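Long-range contact in putative deoxyribonuclease yjjV (Escherichia coli, PDB 1ZZM), which probably acts as a metal-dependent hydrolase of the TatD family, cleaving ester bonds at a site that binds two divalent metal cations: residues V193-E205 with R237-N251. Residues are numbered along the deposited sequence; the frame is centred on the assembly and turned at random.
Sequences VIAKLPLASLLLE and RREPADEIAQALLNN
Arg237 and Asn251 each reach across to backbone carbonyls of 193-205, tying helix 241-256 of this TatD-family TIM barrel, and the loop before it, to the chain running from helix 190-196 into strand 202-204. Strand 202-204 and helix segment 241-251 cross almost at right angles (93°), their axes coming within 7.3 Å.

The Arg237 chain bends at chi2 and chi3, bringing the edge of the guanidinium to the carbonyls of Ile194 and Leu197, where NH1 donates to Ile194 O at 2.8 Å and to Leu197 O at 2.6 Å, both acceptors lying in the guanidinium plane. NE and NH2 grip Glu239 side-on, one nitrogen to each carboxylate oxygen, which fixes the rotation of the group. Replacing Arg237 with a leucine would probably leave Glu239 without its charge partner and the carbonyls of Ile194 and Leu197 without these donors.

Apolar packing fills the middle. Leu199 has CG anti to its own N (chi1 -164°) and lies over one guanidinium face with CD1; its CG presses tightly on Ala247 CB at 3.5 Å, and CD2 meets the aliphatic CG of Glu239. Deeper in, Leu248 CD2 packs on Leu202 CB at 3.9 Å, while helix 226-236 touches Leu204 through Val229.

At the far end, the amide of Asn251 bridges the 3-10 turn: ND2 donates to Leu199 O at 2.8 Å and, almost straight at 171°, to Leu202 O at 2.9 Å, meeting each carbonyl on a lone pair. Beside this amide, Leu203 CD2 rests against Asn251 CB at 3.7 Å.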
loop_
_atom_site.group_PDB
_atom_site.type_symbol
_atom_site.label_atom_id
_atom_site.label_comp_id
_atom_site.label_asym_id
_atom_site.label_seq_id
_atom_site.Cartn_x
_atom_site.Cartn_y
_atom_site.Cartn_z
ATOM N N VAL A 193 -9.564 14.862 6.268
ATOM C CA VAL A 193 -9.416 13.659 7.102
ATOM C C VAL A 193 -7.959 13.494 7.455
ATOM O O VAL A 193 -7.585 13.367 8.628
ATOM C CB VAL A 193 -9.889 12.374 6.330
ATOM C CG1 VAL A 193 -9.544 11.083 7.142
ATOM C CG2 VAL A 193 -11.345 12.447 6.080
ATOM N N ILE A 194 -7.112 13.537 6.429
ATOM C CA ILE A 194 -5.684 13.358 6.649
ATOM C C ILE A 194 -5.112 14.444 7.557
ATOM O O ILE A 194 -4.179 14.211 8.315
ATOM C CB ILE A 194 -4.950 13.326 5.299
ATOM C CG1 ILE A 194 -5.470 12.144 4.502
ATOM C CG2 ILE A 194 -3.451 13.192 5.491
ATOM C CD1 ILE A 194 -5.377 10.791 5.205
ATOM N N ALA A 195 -5.688 15.636 7.498
ATOM C CA ALA A 195 -5.223 16.711 8.368
ATOM C C ALA A 195 -5.542 16.412 9.832
ATOM O O ALA A 195 -4.857 16.892 10.726
ATOM C CB ALA A 195 -5.889 18.038 7.957
ATOM N N LYS A 196 -6.558 15.611 10.087
ATOM C CA LYS A 196 -6.954 15.333 11.466
ATOM C C LYS A 196 -6.447 14.051 12.114
ATOM O O LYS A 196 -6.410 13.953 13.346
ATOM C CB LYS A 196 -8.471 15.353 11.578
ATOM C CG LYS A 196 -9.101 16.606 11.009
ATOM C CD LYS A 196 -10.616 16.482 10.988
ATOM C CE LYS A 196 -11.252 17.626 10.197
ATOM N NZ LYS A 196 -12.732 17.470 10.116
ATOM N N LEU A 197 -6.080 13.064 11.310
ATOM C CA LEU A 197 -5.613 11.801 11.895
ATOM C C LEU A 197 -4.317 11.966 12.683
ATOM O O LEU A 197 -3.545 12.885 12.435
ATOM C CB LEU A 197 -5.403 10.756 10.786
ATOM C CG LEU A 197 -6.655 10.371 9.947
ATOM C CD1 LEU A 197 -6.260 9.430 8.769
ATOM C CD2 LEU A 197 -7.683 9.682 10.857
ATOM N N PRO A 198 -4.077 11.072 13.660
ATOM C CA PRO A 198 -2.863 11.082 14.495
ATOM C C PRO A 198 -1.688 10.880 13.540
ATOM O O PRO A 198 -1.755 10.033 12.639
ATOM C CB PRO A 198 -3.010 9.851 15.365
ATOM C CG PRO A 198 -4.522 9.655 15.466
ATOM C CD PRO A 198 -5.031 10.036 14.085
ATOM N N LEU A 199 -0.613 11.623 13.742
ATOM C CA LEU A 199 0.540 11.483 12.863
ATOM C C LEU A 199 1.098 10.049 12.802
ATOM O O LEU A 199 1.654 9.638 11.779
ATOM C CB LEU A 199 1.655 12.423 13.322
ATOM C CG LEU A 199 2.787 12.696 12.329
ATOM C CD1 LEU A 199 2.187 13.095 10.958
ATOM C CD2 LEU A 199 3.655 13.854 12.863
ATOM N N ALA A 200 0.969 9.303 13.898
ATOM C CA ALA A 200 1.497 7.946 13.949
ATOM C C ALA A 200 0.694 7.005 13.098
ATOM O O ALA A 200 1.106 5.869 12.891
ATOM C CB ALA A 200 1.522 7.431 15.392
ATOM N N SER A 201 -0.452 7.453 12.576
ATOM C CA SER A 201 -1.231 6.515 11.773
ATOM C C SER A 201 -0.979 6.596 10.256
ATOM O O SER A 201 -1.495 5.775 9.503
ATOM C CB SER A 201 -2.719 6.737 12.010
ATOM O OG SER A 201 -3.174 7.852 11.289
ATOM N N LEU A 202 -0.176 7.558 9.830
ATOM C CA LEU A 202 0.072 7.792 8.407
ATOM C C LEU A 202 1.295 7.134 7.753
ATOM O O LEU A 202 2.353 7.041 8.353
ATOM C CB LEU A 202 0.185 9.299 8.164
ATOM C CG LEU A 202 -0.926 10.173 8.757
ATOM C CD1 LEU A 202 -0.691 11.636 8.346
ATOM C CD2 LEU A 202 -2.301 9.684 8.284
ATOM N N LEU A 203 1.111 6.659 6.519
ATOM C CA LEU A 203 2.223 6.115 5.744
ATOM C C LEU A 203 2.194 6.888 4.425
ATOM O O LEU A 203 1.125 7.361 3.992
ATOM C CB LEU A 203 2.060 4.622 5.430
ATOM C CG LEU A 203 2.151 3.685 6.629
ATOM C CD1 LEU A 203 2.106 2.228 6.103
ATOM C CD2 LEU A 203 3.416 3.913 7.376
ATOM N N LEU A 204 3.348 6.992 3.783
ATOM C CA LEU A 204 3.441 7.706 2.504
ATOM C C LEU A 204 3.460 6.699 1.340
ATOM O O LEU A 204 4.016 5.623 1.460
ATOM C CB LEU A 204 4.727 8.534 2.475
ATOM C CG LEU A 204 4.859 9.566 1.363
ATOM C CD1 LEU A 204 3.841 10.703 1.619
ATOM C CD2 LEU A 204 6.287 10.147 1.399
ATOM N N GLU A 205 2.852 7.044 0.213
ATOM C CA GLU A 205 2.844 6.117 -0.926
ATOM C C GLU A 205 2.492 6.860 -2.186
ATOM O O GLU A 205 2.173 8.052 -2.131
ATOM C CB GLU A 205 1.775 5.037 -0.758
ATOM C CG GLU A 205 0.368 5.628 -0.894
ATOM C CD GLU A 205 -0.736 4.599 -0.831
ATOM O OE1 GLU A 205 -0.948 4.017 0.242
ATOM O OE2 GLU A 205 -1.405 4.378 -1.856
ATOM N N ARG A 237 -0.883 19.515 7.394
ATOM C CA ARG A 237 -0.600 19.295 8.802
ATOM C C ARG A 237 -0.091 20.499 9.543
ATOM O O ARG A 237 0.439 21.423 8.938
ATOM C CB ARG A 237 0.437 18.182 8.933
ATOM C CG ARG A 237 0.004 16.891 8.254
ATOM C CD ARG A 237 -1.195 16.297 8.980
ATOM N NE ARG A 237 -0.877 15.968 10.372
ATOM C CZ ARG A 237 -1.543 15.067 11.095
ATOM N NH1 ARG A 237 -2.560 14.399 10.545
ATOM N NH2 ARG A 237 -1.210 14.846 12.364
ATOM N N ARG A 238 -0.220 20.461 10.864
ATOM C CA ARG A 238 0.294 21.540 11.706
ATOM C C ARG A 238 1.770 21.308 12.046
ATOM O O ARG A 238 2.534 22.261 12.150
ATOM C CB ARG A 238 -0.507 21.640 13.016
ATOM C CG ARG A 238 -1.915 22.200 12.864
ATOM C CD ARG A 238 -1.902 23.649 12.384
ATOM N NE ARG A 238 -1.319 24.580 13.355
ATOM C CZ ARG A 238 -1.969 25.103 14.396
ATOM N NH1 ARG A 238 -3.244 24.791 14.615
ATOM N NH2 ARG A 238 -1.340 25.945 15.214
ATOM N N GLU A 239 2.174 20.048 12.213
ATOM C CA GLU A 239 3.562 19.729 12.569
ATOM C C GLU A 239 4.574 20.187 11.533
ATOM O O GLU A 239 4.262 20.287 10.346
ATOM C CB GLU A 239 3.747 18.212 12.789
ATOM C CG GLU A 239 2.800 17.562 13.797
ATOM C CD GLU A 239 1.469 17.129 13.178
ATOM O OE1 GLU A 239 1.176 17.493 12.024
ATOM O OE2 GLU A 239 0.697 16.424 13.841
ATOM N N PRO A 240 5.801 20.490 11.973
ATOM C CA PRO A 240 6.851 20.933 11.049
ATOM C C PRO A 240 7.165 19.764 10.123
ATOM O O PRO A 240 6.967 18.607 10.497
ATOM C CB PRO A 240 8.041 21.223 11.961
ATOM C CG PRO A 240 7.435 21.405 13.325
ATOM C CD PRO A 240 6.308 20.421 13.353
ATOM N N ALA A 241 7.664 20.083 8.936
ATOM C CA ALA A 241 8.017 19.084 7.943
ATOM C C ALA A 241 9.004 18.036 8.445
ATOM O O ALA A 241 8.870 16.861 8.111
ATOM C CB ALA A 241 8.575 19.763 6.683
ATOM N N ASP A 242 9.999 18.430 9.236
ATOM C CA ASP A 242 10.947 17.435 9.705
ATOM C C ASP A 242 10.306 16.441 10.663
ATOM O O ASP A 242 10.680 15.268 10.687
ATOM C CB ASP A 242 12.180 18.111 10.315
ATOM C CG ASP A 242 13.270 18.381 9.267
ATOM O OD1 ASP A 242 12.949 18.902 8.169
ATOM O OD2 ASP A 242 14.455 18.071 9.534
ATOM N N GLU A 243 9.315 16.891 11.428
ATOM C CA GLU A 243 8.649 15.984 12.345
ATOM C C GLU A 243 7.754 15.015 11.548
ATOM O O GLU A 243 7.643 13.823 11.884
ATOM C CB GLU A 243 7.784 16.755 13.332
ATOM C CG GLU A 243 7.303 15.892 14.484
ATOM C CD GLU A 243 6.089 16.477 15.173
ATOM O OE1 GLU A 243 6.063 17.702 15.397
ATOM O OE2 GLU A 243 5.161 15.703 15.489
ATOM N N ILE A 244 7.103 15.530 10.512
ATOM C CA ILE A 244 6.234 14.695 9.694
ATOM C C ILE A 244 7.061 13.649 8.950
ATOM O O ILE A 244 6.727 12.465 8.957
ATOM C CB ILE A 244 5.438 15.530 8.647
ATOM C CG1 ILE A 244 4.528 16.542 9.365
ATOM C CG2 ILE A 244 4.594 14.575 7.731
ATOM C CD1 ILE A 244 3.904 17.581 8.386
ATOM N N ALA A 245 8.147 14.078 8.318
ATOM C CA ALA A 245 8.990 13.138 7.577
ATOM C C ALA A 245 9.472 12.027 8.498
ATOM O O ALA A 245 9.454 10.852 8.126
ATOM C CB ALA A 245 10.174 13.863 6.979
ATOM N N GLN A 246 9.924 12.386 9.703
ATOM C CA GLN A 246 10.410 11.373 10.636
ATOM C C GLN A 246 9.293 10.440 11.092
ATOM O O GLN A 246 9.515 9.248 11.294
ATOM C CB GLN A 246 11.047 11.994 11.889
ATOM C CG GLN A 246 11.666 10.925 12.784
ATOM C CD GLN A 246 12.722 10.102 12.037
ATOM O OE1 GLN A 246 13.760 10.629 11.602
ATOM N NE2 GLN A 246 12.451 8.809 11.863
ATOM N N ALA A 247 8.090 10.968 11.240
ATOM C CA ALA A 247 6.990 10.118 11.671
ATOM C C ALA A 247 6.647 9.068 10.601
ATOM O O ALA A 247 6.452 7.883 10.903
ATOM C CB ALA A 247 5.795 10.958 11.978
ATOM N N LEU A 248 6.562 9.504 9.349
ATOM C CA LEU A 248 6.240 8.576 8.275
ATOM C C LEU A 248 7.284 7.463 8.255
ATOM O O LEU A 248 6.925 6.294 8.109
ATOM C CB LEU A 248 6.206 9.299 6.930
ATOM C CG LEU A 248 5.111 10.363 6.813
ATOM C CD1 LEU A 248 5.426 11.257 5.652
ATOM C CD2 LEU A 248 3.720 9.688 6.678
ATOM N N LEU A 249 8.566 7.809 8.417
ATOM C CA LEU A 249 9.602 6.778 8.426
ATOM C C LEU A 249 9.415 5.858 9.616
ATOM O O LEU A 249 9.462 4.650 9.460
ATOM C CB LEU A 249 11.032 7.373 8.447
ATOM C CG LEU A 249 11.513 8.089 7.172
ATOM C CD1 LEU A 249 12.858 8.739 7.430
ATOM C CD2 LEU A 249 11.622 7.103 5.987
ATOM N N ASN A 250 9.177 6.416 10.799
ATOM C CA ASN A 250 9.001 5.567 11.994
ATOM C C ASN A 250 7.774 4.641 11.912
ATOM O O ASN A 250 7.820 3.488 12.335
ATOM C CB ASN A 250 8.866 6.430 13.255
ATOM C CG ASN A 250 10.159 7.143 13.619
ATOM O OD1 ASN A 250 11.225 6.865 13.057
ATOM N ND2 ASN A 250 10.070 8.065 14.573
ATOM N N ASN A 251 6.689 5.180 11.381
ATOM C CA ASN A 251 5.438 4.455 11.211
ATOM C C ASN A 251 5.646 3.256 10.288
ATOM O O ASN A 251 5.164 2.137 10.567
ATOM C CB ASN A 251 4.382 5.394 10.606
ATOM C CG ASN A 251 3.983 6.525 11.555
ATOM O OD1 ASN A 251 4.362 6.535 12.736
ATOM N ND2 ASN A 251 3.202 7.468 11.052
HETATM O O HOH W 1 -3.031 18.913 10.881
HETATM O O HOH W 2 -0.903 13.943 15.524
#